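Local coordinates for protein serine protease inhibitor (Thermoanaerobacter tengcongensis, PDB 2PEE) that probably inhibits serine proteases as a thermophilic member of the serpin family, with an N terminus that traps the metastable native state, at residues Met173-Ala178 against Ser323-Lys328; Ser142-Asp147 against Asn165-Glu170. The protein carries 1 engineered substitution. All coordinates share one frame; numbering follows the deposited sequence.

Interaction 1: Met173-Ala178 against Ser323-Lys328; sequences MYLINA and SEVLHK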
loop_
_atom_site.group_PDB
_atom_site.type_symbol
_atom_site.label_atom_id
_atom_site.label_comp_id
_atom_site.label_asym_id
_atom_site.label_seq_id
_atom_site.Cartn_x
_atom_site.Cartn_y
_atom_site.Cartn_z
ATOM N N MET A 173 9.529 16.637 -11.680
ATOM C CA MET A 173 8.362 16.294 -10.879
ATOM C C MET A 173 8.414 14.861 -10.367
ATOM O O MET A 173 8.555 13.922 -11.159
ATOM C CB MET A 173 7.106 16.497 -11.726
ATOM C CG MET A 173 5.789 16.202 -11.042
ATOM S SD MET A 173 4.446 16.489 -12.221
ATOM C CE MET A 173 3.037 16.317 -11.125
ATOM N N TYR A 174 8.308 14.704 -9.048
ATOM C CA TYR A 174 8.212 13.389 -8.420
ATOM C C TYR A 174 6.942 13.287 -7.622
ATOM O O TYR A 174 6.523 14.264 -6.974
ATOM C CB TYR A 174 9.324 13.161 -7.410
ATOM C CG TYR A 174 10.701 13.028 -7.956
ATOM C CD1 TYR A 174 11.734 13.781 -7.426
ATOM C CD2 TYR A 174 10.988 12.139 -8.982
ATOM C CE1 TYR A 174 13.017 13.669 -7.909
ATOM C CE2 TYR A 174 12.264 12.019 -9.473
ATOM C CZ TYR A 174 13.274 12.792 -8.929
ATOM O OH TYR A 174 14.560 12.690 -9.403
ATOM N N LEU A 175 6.347 12.098 -7.643
ATOM C CA LEU A 175 5.361 11.722 -6.641
ATOM C C LEU A 175 6.090 10.821 -5.673
ATOM O O LEU A 175 6.752 9.883 -6.097
ATOM C CB LEU A 175 4.206 10.959 -7.263
ATOM C CG LEU A 175 3.022 11.714 -7.854
ATOM C CD1 LEU A 175 3.422 12.728 -8.948
ATOM C CD2 LEU A 175 2.032 10.673 -8.407
ATOM N N ILE A 176 5.987 11.112 -4.382
ATOM C CA ILE A 176 6.611 10.289 -3.358
ATOM C C ILE A 176 5.542 9.627 -2.485
ATOM O O ILE A 176 4.662 10.302 -1.948
ATOM C CB ILE A 176 7.593 11.115 -2.488
ATOM C CG1 ILE A 176 8.630 11.855 -3.361
ATOM C CG2 ILE A 176 8.280 10.243 -1.444
ATOM C CD1 ILE A 176 9.517 10.956 -4.200
ATOM N N ASN A 177 5.593 8.303 -2.385
ATOM C CA ASN A 177 4.741 7.578 -1.471
ATOM C C ASN A 177 5.586 6.806 -0.477
ATOM O O ASN A 177 6.490 6.079 -0.883
ATOM C CB ASN A 177 3.915 6.532 -2.198
ATOM C CG ASN A 177 3.212 7.054 -3.405
ATOM O OD1 ASN A 177 2.759 6.258 -4.247
ATOM N ND2 ASN A 177 3.085 8.377 -3.508
ATOM N N ALA A 178 5.276 6.929 0.812
ATOM C CA ALA A 178 5.859 6.044 1.812
ATOM C C ALA A 178 4.756 5.561 2.724
ATOM O O ALA A 178 3.915 6.355 3.157
ATOM C CB ALA A 178 6.943 6.746 2.601
ATOM N N SER A 323 8.536 12.383 -13.722
ATOM C CA SER A 323 9.799 11.691 -13.906
ATOM C C SER A 323 9.740 10.311 -13.261
ATOM O O SER A 323 10.065 9.310 -13.902
ATOM C CB SER A 323 10.950 12.516 -13.336
ATOM O OG SER A 323 10.992 13.812 -13.929
ATOM N N GLU A 324 9.307 10.261 -12.001
ATOM C CA GLU A 324 9.183 9.009 -11.260
ATOM C C GLU A 324 8.050 9.087 -10.278
ATOM O O GLU A 324 7.794 10.143 -9.696
ATOM C CB GLU A 324 10.489 8.666 -10.526
ATOM C CG GLU A 324 11.673 8.382 -11.500
ATOM C CD GLU A 324 12.962 7.985 -10.817
ATOM O OE1 GLU A 324 14.040 8.181 -11.433
ATOM O OE2 GLU A 324 12.897 7.477 -9.669
ATOM N N VAL A 325 7.342 7.970 -10.132
ATOM C CA VAL A 325 6.436 7.760 -9.001
ATOM C C VAL A 325 7.171 6.792 -8.087
ATOM O O VAL A 325 7.256 5.587 -8.349
ATOM C CB VAL A 325 5.099 7.175 -9.426
ATOM C CG1 VAL A 325 4.187 7.029 -8.227
ATOM C CG2 VAL A 325 4.455 8.039 -10.480
ATOM N N LEU A 326 7.744 7.346 -7.030
ATOM C CA LEU A 326 8.625 6.612 -6.145
ATOM C C LEU A 326 7.811 6.097 -4.972
ATOM O O LEU A 326 7.407 6.874 -4.116
ATOM C CB LEU A 326 9.717 7.552 -5.657
ATOM C CG LEU A 326 11.135 7.030 -5.490
ATOM C CD1 LEU A 326 11.559 6.209 -6.703
ATOM C CD2 LEU A 326 12.064 8.214 -5.306
ATOM N N HIS A 327 7.585 4.784 -4.950
ATOM C CA HIS A 327 6.726 4.123 -3.975
ATOM C C HIS A 327 7.529 3.182 -3.073
ATOM O O HIS A 327 8.195 2.263 -3.585
ATOM C CB HIS A 327 5.680 3.322 -4.740
ATOM C CG HIS A 327 4.525 2.876 -3.909
ATOM N ND1 HIS A 327 4.482 1.643 -3.295
ATOM C CD2 HIS A 327 3.362 3.490 -3.599
ATOM C CE1 HIS A 327 3.345 1.517 -2.637
ATOM N NE2 HIS A 327 2.645 2.623 -2.805
ATOM N N LYS A 328 7.471 3.398 -1.748
ATOM C CA LYS A 328 8.205 2.544 -0.794
ATOM C C LYS A 328 7.417 2.161 0.445
ATOM O O LYS A 328 6.849 3.012 1.127
ATOM C CB LYS A 328 9.514 3.178 -0.355
ATOM C CG LYS A 328 10.351 2.271 0.546
ATOM C CD LYS A 328 11.751 2.835 0.752
ATOM C CE LYS A 328 12.613 1.883 1.585
ATOM N NZ LYS A 328 14.046 2.324 1.675
#

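Interaction 2: Ser142-Asp147 against Asn165-Glu170; sequences SSTVSD and NKIDPE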
loop_
_atom_site.group_PDB
_atom_site.type_symbol
_atom_site.label_atom_id
_atom_site.label_comp_id
_atom_site.label_asym_id
_atom_site.label_seq_id
_atom_site.Cartn_x
_atom_site.Cartn_y
_atom_site.Cartn_z
ATOM N N SER A 142 21.632 17.987 -4.750
ATOM C CA SER A 142 22.027 17.093 -3.656
ATOM C C SER A 142 21.142 17.198 -2.393
ATOM O O SER A 142 20.793 16.186 -1.791
ATOM C CB SER A 142 23.514 17.331 -3.327
ATOM O OG SER A 142 23.733 17.639 -1.959
ATOM N N SER A 143 20.778 18.420 -2.016
ATOM C CA SER A 143 20.084 18.680 -0.764
ATOM C C SER A 143 18.599 18.357 -0.863
ATOM O O SER A 143 17.915 18.189 0.154
ATOM C CB SER A 143 20.271 20.136 -0.353
ATOM O OG SER A 143 19.712 20.990 -1.329
ATOM N N THR A 144 18.100 18.277 -2.093
ATOM C CA THR A 144 16.744 17.791 -2.327
ATOM C C THR A 144 16.675 16.267 -2.144
ATOM O O THR A 144 15.651 15.741 -1.719
ATOM C CB THR A 144 16.227 18.227 -3.707
ATOM O OG1 THR A 144 16.151 19.658 -3.742
ATOM C CG2 THR A 144 14.849 17.658 -3.983
ATOM N N VAL A 145 17.761 15.566 -2.458
ATOM C CA VAL A 145 17.836 14.146 -2.165
ATOM C C VAL A 145 17.705 13.958 -0.661
ATOM O O VAL A 145 16.887 13.145 -0.210
ATOM C CB VAL A 145 19.127 13.468 -2.702
ATOM C CG1 VAL A 145 19.299 12.066 -2.108
ATOM C CG2 VAL A 145 19.080 13.367 -4.214
ATOM N N SER A 146 18.477 14.708 0.123
ATOM C CA SER A 146 18.369 14.574 1.576
ATOM C C SER A 146 17.041 15.102 2.105
ATOM O O SER A 146 16.484 14.519 3.037
ATOM C CB SER A 146 19.557 15.185 2.317
ATOM O OG SER A 146 20.213 16.110 1.498
ATOM N N ASP A 147 16.530 16.177 1.500
ATOM C CA ASP A 147 15.205 16.708 1.854
ATOM C C ASP A 147 14.111 15.654 1.718
ATOM O O ASP A 147 13.391 15.374 2.681
ATOM C CB ASP A 147 14.869 17.954 1.034
ATOM C CG ASP A 147 15.434 19.232 1.651
ATOM O OD1 ASP A 147 15.613 19.254 2.888
ATOM O OD2 ASP A 147 15.695 20.209 0.909
ATOM N N ASN A 165 18.295 8.022 -4.113
ATOM C CA ASN A 165 19.747 8.185 -4.049
ATOM C C ASN A 165 20.277 9.273 -4.972
ATOM O O ASN A 165 21.332 9.858 -4.715
ATOM C CB ASN A 165 20.483 6.854 -4.249
ATOM C CG ASN A 165 20.577 6.038 -2.957
ATOM O OD1 ASN A 165 20.467 4.812 -2.974
ATOM N ND2 ASN A 165 20.762 6.726 -1.825
ATOM N N LYS A 166 19.526 9.557 -6.031
ATOM C CA LYS A 166 19.963 10.522 -7.024
ATOM C C LYS A 166 18.804 11.150 -7.775
ATOM O O LYS A 166 17.741 10.541 -7.939
ATOM C CB LYS A 166 20.966 9.894 -8.006
ATOM C CG LYS A 166 20.440 8.688 -8.778
ATOM C CD LYS A 166 21.506 8.136 -9.715
ATOM C CE LYS A 166 20.970 6.957 -10.519
ATOM N NZ LYS A 166 21.947 6.504 -11.542
ATOM N N ILE A 167 19.034 12.392 -8.202
ATOM C CA ILE A 167 18.145 13.096 -9.109
ATOM C C ILE A 167 18.908 13.388 -10.391
ATOM O O ILE A 167 19.987 13.970 -10.359
ATOM C CB ILE A 167 17.620 14.403 -8.495
ATOM C CG1 ILE A 167 16.794 14.094 -7.239
ATOM C CG2 ILE A 167 16.779 15.177 -9.516
ATOM C CD1 ILE A 167 16.610 15.272 -6.311
ATOM N N ASP A 168 18.347 12.956 -11.513
ATOM C CA ASP A 168 18.912 13.253 -12.811
ATOM C C ASP A 168 18.454 14.648 -13.230
ATOM O O ASP A 168 17.325 15.041 -12.943
ATOM C CB ASP A 168 18.476 12.194 -13.835
ATOM C CG ASP A 168 18.884 10.764 -13.426
ATOM O OD1 ASP A 168 20.051 10.371 -13.668
ATOM O OD2 ASP A 168 18.033 10.029 -12.871
ATOM N N PRO A 169 19.329 15.411 -13.914
ATOM C CA PRO A 169 18.860 16.704 -14.449
ATOM C C PRO A 169 17.839 16.393 -15.540
ATOM O O PRO A 169 17.875 15.291 -16.096
ATOM C CB PRO A 169 20.120 17.326 -15.044
ATOM C CG PRO A 169 21.270 16.465 -14.587
ATOM C CD PRO A 169 20.729 15.124 -14.268
ATOM N N GLU A 170 16.935 17.316 -15.844
ATOM C CA GLU A 170 15.780 16.981 -16.690
ATOM C C GLU A 170 14.585 16.406 -15.892
ATOM O O GLU A 170 13.461 16.395 -16.396
ATOM C CB GLU A 170 16.166 16.004 -17.816
ATOM C CG GLU A 170 16.645 16.600 -19.154
ATOM C CD GLU A 170 17.489 17.860 -19.040
ATOM O OE1 GLU A 170 16.910 18.967 -18.966
ATOM O OE2 GLU A 170 18.733 17.744 -19.068
#

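Interaction 1: Met173-Ala178 against Ser323-Lys328
N177 and H327 lie next to each other on one face of this parallel strand pair, in its tightly packed half, with their side chains crossing at a slant. OD1 of N177 sits at the edge of the imidazole, near the ring plane, 2.9 Å from H327 CD2, with amide and ring planes 89° apart. H327 reaches it with CG trans to the backbone N (chi1 -165°), while its NE2 is hydrogen-bonded to the carbonyl of S49. Replacing H327 with an alanine would probably leave that carbonyl without its donor and open a gap beside the N177 amide, where the ring now also touches S52 of helix 50-61. The backbone ladder is regular here: L326 N donates to L175 O (2.9 Å), and N177 N returns an almost straight bond to L326 O (2.9 Å, 177° at the hydrogen), so that L326 grips the residues flanking I176. K328 N then bonds N177 O at 3.0 Å. These are the central strands of serpin sheet A, paired directly here in the native state, between which the reactive-centre loop inserts in this family; the N177-H327 face, backed by helix 50-61, matches the region known as the shutter. On the other face, I176 CD1 lies 3.7 Å from L326 CB, and I176 also packs against I148 and W151 of helix 142-155. Toward S323 the fit slackens. L175 N still bonds E324 O (3.2 Å), but Y174 and E324 merely lie side by side, ring CD2 being 3.8 Å from E324 CB. Extended beyond CG, the partly exposed E324 carries its carboxylate to a salt bridge with K288, and partly exposed S323 gives its backbone N to M173 O (3.0 Å).

Interaction 2: Ser142-Asp147 against Asn165-Glu170
I167 sends its terminal methyl against two consecutive residues of helix 142-155; no hydrogen bond joins these segments, and the contact is van der Waals. I167 CD1 lies 3.8 Å from T144 CG2 and equally 3.8 Å from V145 CG2. The two encounters differ in direction: the I167 side chain meets T144 at about a right angle, whereas it slides past V145 from the opposite direction, so that its CG1 also comes within 3.9 Å of V145 CG2. The other branch of V145, swung trans to the backbone N (chi1 168°), carries CG1 to the loop backbone, 4.0 Å from N165 O. Several polar side chains of the helix have partners outside the contact. T144 OG1 is hydrogen-bonded to F140 N and S143 OG to D141 OD2, both just before the helix, while D147 OD2 has a weak bond to A3 N, near the N terminus. In serpin terms this is helix F touching the connection that leads from it to the third strand of sheet A. With no directional bond and little buried surface, the hold depends on the fit of I167 against T144 and V145 and on the exclusion of water.

Followed from the N terminus, the chain reaches helix 142-155 after several earlier helices and strands, leaves it, and doubles back along the connecting loop; interaction 2 closes this short excursion, 18 residues wide. Strand 173-183 begins almost at once and opens interaction 1, which closes only after 145 further residues, when strand 324-333 returns alongside. The two loops are therefore in series, neither enclosing nor crossing the other, and their centres lie about 13 Å apart. They meet at the Y174 ring, whose outer end packs on I167. Together they join helix, connecting loop and central strands: interaction 2 fastens the loop to the helix, and interaction 1 pairs the strands beneath them.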